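MamA (Candidatus Magnetobacterium bavaricum, PDB 3VTX) is a tetratricopeptide-repeat (TPR) protein with an all-helical fold of the kind that generally serves as a scaffold for protein-protein interactions. Local coordinates at residues H123-I134 with A143-K154. Residues are numbered along the deposited sequence; the frame is centred on the assembly and turned at random.
Sequences HDKAIEAYEKTI and AYQSIGLAYEGK
In the tetratricopeptide-repeat superhelix, where helices stack as antiparallel neighbours, segments 123-134 and 143-154 meet through Ile127, Tyr130 and Ile134 on one side and Ala143, Ile147, Ala150 and Tyr151 on the other. Their axes approach to 9.2 Å and run nearly antiparallel, at 163°. Alanines line part of the interface: the methyl CB of Ala150 lies 3.5 Å from CG1 of Ile127, and CB of Ala143 packs against CG1 of Ile134.

Two isoleucines each lay a terminal methyl on a tyrosine ring. CD1 of Ile134 sits 3.5 Å from the ring centroid of Tyr144, only 8° off the normal, and CD1 of Ile127 stands just as squarely over the Tyr151 ring, 3.8 Å from its centroid, a pair of CH-pi contacts. In Ile134, with CG1 anti to the carbonyl carbon and the chain extended beyond it (chi2 169°), CD1 comes over the ring while CG2 reaches the Tyr144 hydroxyl, itself hydrogen-bonded to the carbonyl oxygen of Pro138; the same CD1 meets CD1 of Ile147 tip to tip. On the Tyr130 ring, CB of Ser146 lies over one face, 3.7 Å from the centroid and displaced toward the rim; over the other, also toward the rim, is the carbonyl oxygen of Ala126 from the same helix. A water joins Tyr130 OH to the carbonyl oxygen of Ser146, donating to the latter.

At the start of segment 123-134 a salt bridge and a CH-pi contact close the interface. Bent at chi3 and chi4, Lys154 brings NZ to 2.6 Å from OD1 of Asp124, using that oxygen's syn lone pair, while CA of Gly153 lies over the face of the His123 ring. His123 ND1 bonds Asp118 on the preceding helix, 107-119, and NE2 a glycerol.

Helix 107-119 also supplies Tyr111, whose ring meets that of Tyr130 and whose hydroxyl bonds Ser146 OG; beyond segment 143-154, helix 157-169 packs Tyr163 against Ile147 and Ala167 against Tyr144, continuing the stack.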
ATOM      1  N   HIS A 123     -16.372 -10.255  -2.310  1.00 24.33           N
ATOM      2  CA  HIS A 123     -15.467 -11.072  -3.147  1.00 23.98           C
ATOM      3  C   HIS A 123     -15.475 -10.645  -4.594  1.00 23.87           C
ATOM      4  O   HIS A 123     -14.422 -10.655  -5.241  1.00 22.30           O
ATOM      5  CB  HIS A 123     -15.849 -12.537  -3.071  1.00 23.30           C
ATOM      6  CG  HIS A 123     -15.975 -13.042  -1.689  1.00 25.36           C
ATOM      7  ND1 HIS A 123     -14.900 -13.041  -0.816  1.00 29.12           N
ATOM      8  CD2 HIS A 123     -17.039 -13.523  -0.987  1.00 27.64           C
ATOM      9  CE1 HIS A 123     -15.302 -13.515   0.360  1.00 27.21           C
ATOM     10  NE2 HIS A 123     -16.573 -13.854   0.272  1.00 28.20           N
ATOM     11  N   ASP A 124     -16.640 -10.247  -5.152  1.00 25.37           N
ATOM     12  CA  ASP A 124     -16.613  -9.821  -6.526  1.00 26.74           C
ATOM     13  C   ASP A 124     -15.873  -8.505  -6.777  1.00 24.37           C
ATOM     14  O   ASP A 124     -15.144  -8.379  -7.744  1.00 26.76           O
ATOM     15  CB  ASP A 124     -18.022  -9.613  -7.053  1.00 27.84           C
ATOM     16  CG  ASP A 124     -18.844 -10.879  -7.095  1.00 30.32           C
ATOM     17  OD1 ASP A 124     -18.344 -11.962  -7.310  1.00 33.27           O
ATOM     18  OD2 ASP A 124     -20.073 -10.756  -6.926  1.00 40.81           O
ATOM     19  N   LYS A 125     -16.033  -7.558  -5.901  1.00 26.26           N
ATOM     20  CA  LYS A 125     -15.204  -6.347  -5.944  1.00 25.92           C
ATOM     21  C   LYS A 125     -13.735  -6.621  -5.801  1.00 24.90           C
ATOM     22  O   LYS A 125     -12.913  -5.961  -6.407  1.00 24.05           O
ATOM     23  CB  LYS A 125     -15.658  -5.329  -4.929  1.00 26.56           C
ATOM     24  CG  LYS A 125     -17.077  -4.688  -5.338  1.00 30.27           C
ATOM     25  CD  LYS A 125     -17.418  -3.538  -4.532  1.00 35.37           C
ATOM     26  CE  LYS A 125     -18.743  -2.899  -5.137  1.00 41.53           C
ATOM     27  NZ  LYS A 125     -19.171  -1.983  -4.102  1.00 47.00           N
ATOM     28  N   ALA A 126     -13.417  -7.566  -4.931  1.00 24.02           N
ATOM     29  CA  ALA A 126     -12.030  -7.957  -4.812  1.00 22.36           C
ATOM     30  C   ALA A 126     -11.475  -8.561  -6.085  1.00 22.60           C
ATOM     31  O   ALA A 126     -10.376  -8.176  -6.532  1.00 22.74           O
ATOM     32  CB  ALA A 126     -11.884  -8.905  -3.634  1.00 20.62           C
ATOM     33  N   ILE A 127     -12.214  -9.495  -6.688  1.00 22.41           N
ATOM     34  CA  ILE A 127     -11.765 -10.124  -7.916  1.00 22.62           C
ATOM     35  C   ILE A 127     -11.535  -9.020  -8.985  1.00 23.63           C
ATOM     36  O   ILE A 127     -10.551  -9.112  -9.734  1.00 25.33           O
ATOM     37  CB  ILE A 127     -12.692 -11.224  -8.349  1.00 23.21           C
ATOM     38  CG1 ILE A 127     -12.627 -12.374  -7.344  1.00 22.99           C
ATOM     39  CG2 ILE A 127     -12.335 -11.672  -9.829  1.00 25.72           C
ATOM     40  CD1 ILE A 127     -13.879 -13.346  -7.363  1.00 24.26           C
ATOM     41  N   GLU A 128     -12.445  -8.062  -9.104  1.00 25.89           N
ATOM     42  CA  GLU A 128     -12.285  -6.992 -10.115  1.00 26.25           C
ATOM     43  C   GLU A 128     -10.933  -6.269  -9.909  1.00 27.36           C
ATOM     44  O   GLU A 128     -10.153  -6.090 -10.851  1.00 29.72           O
ATOM     45  CB  GLU A 128     -13.481  -6.028 -10.001  1.00 28.10           C
ATOM     46  CG  GLU A 128     -13.465  -4.784 -10.942  1.00 34.16           C
ATOM     47  CD  GLU A 128     -14.749  -3.945 -10.816  0.50 36.89           C
ATOM     48  OE1 GLU A 128     -15.383  -3.834  -9.713  0.50 36.25           O
ATOM     49  OE2 GLU A 128     -15.108  -3.390 -11.844  0.50 42.45           O
ATOM     50  N   ALA A 129     -10.614  -5.942  -8.652  1.00 26.01           N
ATOM     51  CA  ALA A 129      -9.377  -5.200  -8.335  1.00 25.09           C
ATOM     52  C   ALA A 129      -8.160  -6.093  -8.586  1.00 23.69           C
ATOM     53  O   ALA A 129      -7.106  -5.685  -9.102  1.00 26.12           O
ATOM     54  CB  ALA A 129      -9.377  -4.772  -6.815  1.00 23.72           C
ATOM     55  N   TYR A 130      -8.245  -7.370  -8.203  1.00 22.92           N
ATOM     56  CA  TYR A 130      -7.120  -8.256  -8.495  1.00 21.52           C
ATOM     57  C   TYR A 130      -6.858  -8.487 -10.017  1.00 23.07           C
ATOM     58  O   TYR A 130      -5.687  -8.663 -10.420  1.00 24.01           O
ATOM     59  CB  TYR A 130      -7.296  -9.641  -7.853  1.00 20.41           C
ATOM     60  CG  TYR A 130      -7.466  -9.668  -6.344  1.00 18.80           C
ATOM     61  CD1 TYR A 130      -6.685  -8.887  -5.530  1.00 20.83           C
ATOM     62  CD2 TYR A 130      -8.383 -10.567  -5.734  1.00 21.51           C
ATOM     63  CE1 TYR A 130      -6.789  -8.990  -4.118  1.00 18.39           C
ATOM     64  CE2 TYR A 130      -8.518 -10.655  -4.314  1.00 20.02           C
ATOM     65  CZ  TYR A 130      -7.746  -9.812  -3.542  1.00 20.47           C
ATOM     66  OH  TYR A 130      -7.759  -9.983  -2.167  1.00 21.80           O
ATOM     67  N   GLU A 131      -7.943  -8.591 -10.778  1.00 26.25           N
ATOM     68  CA  GLU A 131      -7.882  -8.744 -12.223  1.00 28.64           C
ATOM     69  C   GLU A 131      -7.152  -7.528 -12.798  1.00 29.75           C
ATOM     70  O   GLU A 131      -6.261  -7.686 -13.665  1.00 30.66           O
ATOM     71  CB  GLU A 131      -9.288  -8.894 -12.794  1.00 29.84           C
ATOM     72  CG  GLU A 131      -9.818 -10.302 -12.580  1.00 32.19           C
ATOM     73  CD  GLU A 131     -11.198 -10.528 -13.077  1.00 42.45           C
ATOM     74  OE1 GLU A 131     -11.956  -9.538 -13.239  1.00 47.55           O
ATOM     75  OE2 GLU A 131     -11.538 -11.718 -13.321  1.00 42.75           O
ATOM     76  N   LYS A 132      -7.469  -6.358 -12.265  1.00 29.62           N
ATOM     77  CA  LYS A 132      -6.810  -5.127 -12.743  1.00 30.50           C
ATOM     78  C   LYS A 132      -5.375  -5.194 -12.388  1.00 28.19           C
ATOM     79  O   LYS A 132      -4.552  -4.806 -13.185  1.00 29.41           O
ATOM     80  CB  LYS A 132      -7.438  -3.883 -12.154  1.00 30.64           C
ATOM     81  CG  LYS A 132      -7.038  -2.596 -12.757  1.00 38.49           C
ATOM     82  CD  LYS A 132      -7.603  -2.387 -14.184  1.00 40.68           C
ATOM     83  CE  LYS A 132      -7.012  -1.058 -14.761  1.00 44.57           C
ATOM     84  NZ  LYS A 132      -7.182  -0.969 -16.259  1.00 46.66           N
ATOM     85  N   THR A 133      -5.024  -5.691 -11.162  1.00 27.15           N
ATOM     86  CA  THR A 133      -3.661  -5.860 -10.740  1.00 26.53           C
ATOM     87  C   THR A 133      -2.876  -6.724 -11.699  1.00 28.15           C
ATOM     88  O   THR A 133      -1.769  -6.388 -12.069  1.00 30.68           O
ATOM     89  CB  THR A 133      -3.525  -6.454  -9.298  1.00 26.21           C
ATOM     90  OG1 THR A 133      -4.249  -5.605  -8.357  1.00 25.19           O
ATOM     91  CG2 THR A 133      -2.090  -6.642  -8.865  1.00 25.52           C
ATOM     92  N   ILE A 134      -3.448  -7.846 -12.082  1.00 27.23           N
ATOM     93  CA  ILE A 134      -2.802  -8.766 -12.989  1.00 28.00           C
ATOM     94  C   ILE A 134      -2.714  -8.159 -14.428  1.00 29.90           C
ATOM     95  O   ILE A 134      -1.770  -8.468 -15.144  1.00 32.43           O
ATOM     96  CB  ILE A 134      -3.561 -10.091 -13.054  1.00 28.13           C
ATOM     97  CG1 ILE A 134      -3.270 -10.818 -11.721  1.00 25.28           C
ATOM     98  CG2 ILE A 134      -3.133 -10.913 -14.296  1.00 33.63           C
ATOM     99  CD1 ILE A 134      -4.192 -12.067 -11.516  1.00 27.81           C
ATOM    100  N   ALA A 143      -1.435 -12.285  -6.706  1.00 20.47           N
ATOM    101  CA  ALA A 143      -2.717 -11.856  -7.175  1.00 22.26           C
ATOM    102  C   ALA A 143      -3.553 -13.010  -7.669  1.00 20.57           C
ATOM    103  O   ALA A 143      -4.790 -13.039  -7.473  1.00 20.51           O
ATOM    104  CB  ALA A 143      -2.573 -10.763  -8.219  1.00 22.31           C
ATOM    105  N   TYR A 144      -2.921 -13.923  -8.371  1.00 20.56           N
ATOM    106  CA  TYR A 144      -3.670 -15.189  -8.773  1.00 20.07           C
ATOM    107  C   TYR A 144      -4.103 -15.995  -7.568  1.00 20.03           C
ATOM    108  O   TYR A 144      -5.262 -16.444  -7.493  1.00 18.86           O
ATOM    109  CB  TYR A 144      -2.803 -16.086  -9.618  1.00 20.66           C
ATOM    110  CG  TYR A 144      -2.389 -15.383 -10.903  1.00 22.80           C
ATOM    111  CD1 TYR A 144      -3.115 -15.544 -12.052  1.00 25.79           C
ATOM    112  CD2 TYR A 144      -1.255 -14.594 -10.943  1.00 25.24           C
ATOM    113  CE1 TYR A 144      -2.724 -14.837 -13.227  1.00 26.55           C
ATOM    114  CE2 TYR A 144      -0.846 -13.961 -12.124  1.00 30.87           C
ATOM    115  CZ  TYR A 144      -1.570 -14.069 -13.215  1.00 30.75           C
ATOM    116  OH  TYR A 144      -1.135 -13.433 -14.372  1.00 32.19           O
ATOM    117  N   GLN A 145      -3.245 -16.094  -6.532  1.00 18.88           N
ATOM    118  CA  GLN A 145      -3.632 -16.802  -5.322  1.00 17.74           C
ATOM    119  C   GLN A 145      -4.837 -16.093  -4.668  1.00 18.37           C
ATOM    120  O   GLN A 145      -5.767 -16.737  -4.229  1.00 17.93           O
ATOM    121  CB  GLN A 145      -2.447 -16.891  -4.349  1.00 18.56           C
ATOM    122  CG  GLN A 145      -1.272 -17.657  -4.834  1.00 20.84           C
ATOM    123  CD  GLN A 145      -0.095 -17.499  -3.856  1.00 24.59           C
ATOM    124  OE1 GLN A 145      -0.223 -17.937  -2.680  1.00 26.08           O
ATOM    125  NE2 GLN A 145       0.942 -16.729  -4.216  1.00 20.18           N
ATOM    126  N   SER A 146      -4.742 -14.788  -4.569  1.00 17.30           N
ATOM    127  CA  SER A 146      -5.791 -13.944  -3.932  1.00 18.58           C
ATOM    128  C   SER A 146      -7.120 -14.075  -4.671  1.00 19.02           C
ATOM    129  O   SER A 146      -8.204 -14.166  -4.016  1.00 18.21           O
ATOM    130  CB  SER A 146      -5.357 -12.485  -3.810  1.00 17.94           C
ATOM    131  OG  SER A 146      -4.275 -12.370  -2.923  1.00 19.21           O
ATOM    132  N   ILE A 147      -7.078 -14.130  -6.021  1.00 19.71           N
ATOM    133  CA  ILE A 147      -8.279 -14.443  -6.796  1.00 20.59           C
ATOM    134  C   ILE A 147      -8.866 -15.786  -6.408  1.00 21.77           C
ATOM    135  O   ILE A 147     -10.064 -15.898  -6.149  1.00 21.81           O
ATOM    136  CB  ILE A 147      -8.119 -14.305  -8.312  1.00 20.49           C
ATOM    137  CG1 ILE A 147      -7.817 -12.835  -8.646  1.00 21.38           C
ATOM    138  CG2 ILE A 147      -9.393 -14.888  -9.017  1.00 24.68           C
ATOM    139  CD1 ILE A 147      -7.362 -12.678 -10.132  1.00 24.66           C
ATOM    140  N   GLY A 148      -8.017 -16.761  -6.296  1.00 20.75           N
ATOM    141  CA  GLY A 148      -8.436 -18.113  -5.869  1.00 21.79           C
ATOM    142  C   GLY A 148      -9.158 -18.056  -4.530  1.00 19.02           C
ATOM    143  O   GLY A 148     -10.228 -18.692  -4.340  1.00 20.40           O
ATOM    144  N   LEU A 149      -8.595 -17.272  -3.589  1.00 19.25           N
ATOM    145  CA  LEU A 149      -9.189 -17.233  -2.238  1.00 18.72           C
ATOM    146  C   LEU A 149     -10.584 -16.567  -2.312  1.00 19.86           C
ATOM    147  O   LEU A 149     -11.539 -16.975  -1.629  1.00 19.24           O
ATOM    148  CB  LEU A 149      -8.310 -16.510  -1.296  1.00 19.37           C
ATOM    149  CG  LEU A 149      -8.831 -16.322   0.169  1.00 19.08           C
ATOM    150  CD1 LEU A 149      -8.860 -17.717   0.816  1.00 21.93           C
ATOM    151  CD2 LEU A 149      -7.944 -15.403   0.980  1.00 22.33           C
ATOM    152  N   ALA A 150     -10.687 -15.523  -3.108  1.00 19.51           N
ATOM    153  CA  ALA A 150     -11.994 -14.826  -3.290  1.00 21.78           C
ATOM    154  C   ALA A 150     -13.033 -15.755  -3.864  1.00 21.52           C
ATOM    155  O   ALA A 150     -14.200 -15.732  -3.411  1.00 22.55           O
ATOM    156  CB  ALA A 150     -11.855 -13.544  -4.121  1.00 19.02           C
ATOM    157  N   TYR A 151     -12.671 -16.567  -4.851  1.00 21.59           N
ATOM    158  CA  TYR A 151     -13.601 -17.571  -5.377  1.00 23.52           C
ATOM    159  C   TYR A 151     -13.994 -18.612  -4.338  1.00 24.63           C
ATOM    160  O   TYR A 151     -15.159 -18.968  -4.273  1.00 25.22           O
ATOM    161  CB  TYR A 151     -13.054 -18.266  -6.643  1.00 22.16           C
ATOM    162  CG  TYR A 151     -13.315 -17.454  -7.841  1.00 22.56           C
ATOM    163  CD1 TYR A 151     -14.615 -17.253  -8.324  1.00 25.30           C
ATOM    164  CD2 TYR A 151     -12.254 -16.931  -8.604  1.00 25.47           C
ATOM    165  CE1 TYR A 151     -14.813 -16.474  -9.448  1.00 28.42           C
ATOM    166  CE2 TYR A 151     -12.461 -16.153  -9.731  1.00 27.96           C
ATOM    167  CZ  TYR A 151     -13.741 -15.963 -10.173  1.00 30.09           C
ATOM    168  OH  TYR A 151     -13.989 -15.150 -11.255  1.00 29.36           O
ATOM    169  N   GLU A 152     -13.051 -19.077  -3.503  1.00 22.95           N
ATOM    170  CA  GLU A 152     -13.415 -19.930  -2.378  1.00 23.78           C
ATOM    171  C   GLU A 152     -14.418 -19.212  -1.455  1.00 25.24           C
ATOM    172  O   GLU A 152     -15.352 -19.855  -0.940  1.00 24.76           O
ATOM    173  CB  GLU A 152     -12.153 -20.418  -1.638  1.00 25.27           C
ATOM    174  CG  GLU A 152     -12.414 -20.790  -0.174  1.00 27.51           C
ATOM    175  CD  GLU A 152     -12.925 -22.225   0.090  1.00 34.82           C
ATOM    176  OE1 GLU A 152     -13.314 -22.839  -0.909  1.00 36.18           O
ATOM    177  OE2 GLU A 152     -12.919 -22.663   1.342  1.00 35.64           O
ATOM    178  N   GLY A 153     -14.223 -17.915  -1.256  1.00 21.78           N
ATOM    179  CA  GLY A 153     -15.111 -17.106  -0.426  1.00 23.75           C
ATOM    180  C   GLY A 153     -16.543 -17.105  -0.955  1.00 25.92           C
ATOM    181  O   GLY A 153     -17.503 -17.100  -0.183  1.00 28.97           O
ATOM    182  N   LYS A 154     -16.655 -17.151  -2.267  1.00 23.52           N
ATOM    183  CA  LYS A 154     -17.987 -17.248  -2.960  1.00 25.38           C
ATOM    184  C   LYS A 154     -18.574 -18.631  -3.016  1.00 27.21           C
ATOM    185  O   LYS A 154     -19.662 -18.847  -3.597  1.00 27.96           O
ATOM    186  CB  LYS A 154     -17.782 -16.801  -4.448  1.00 27.10           C
ATOM    187  CG  LYS A 154     -17.497 -15.426  -4.571  1.00 27.04           C
ATOM    188  CD  LYS A 154     -17.178 -14.958  -6.015  1.00 30.99           C
ATOM    189  CE  LYS A 154     -18.284 -15.245  -7.069  1.00 37.88           C
ATOM    190  NZ  LYS A 154     -19.337 -14.298  -7.033  1.00 36.33           N
TER
HETATM  191  O   HOH W   1      -8.422 -12.666  -1.644  1.00 20.78           O
HETATM  192  O   HOH W   2     -11.793 -14.010 -12.514  1.00 39.74           O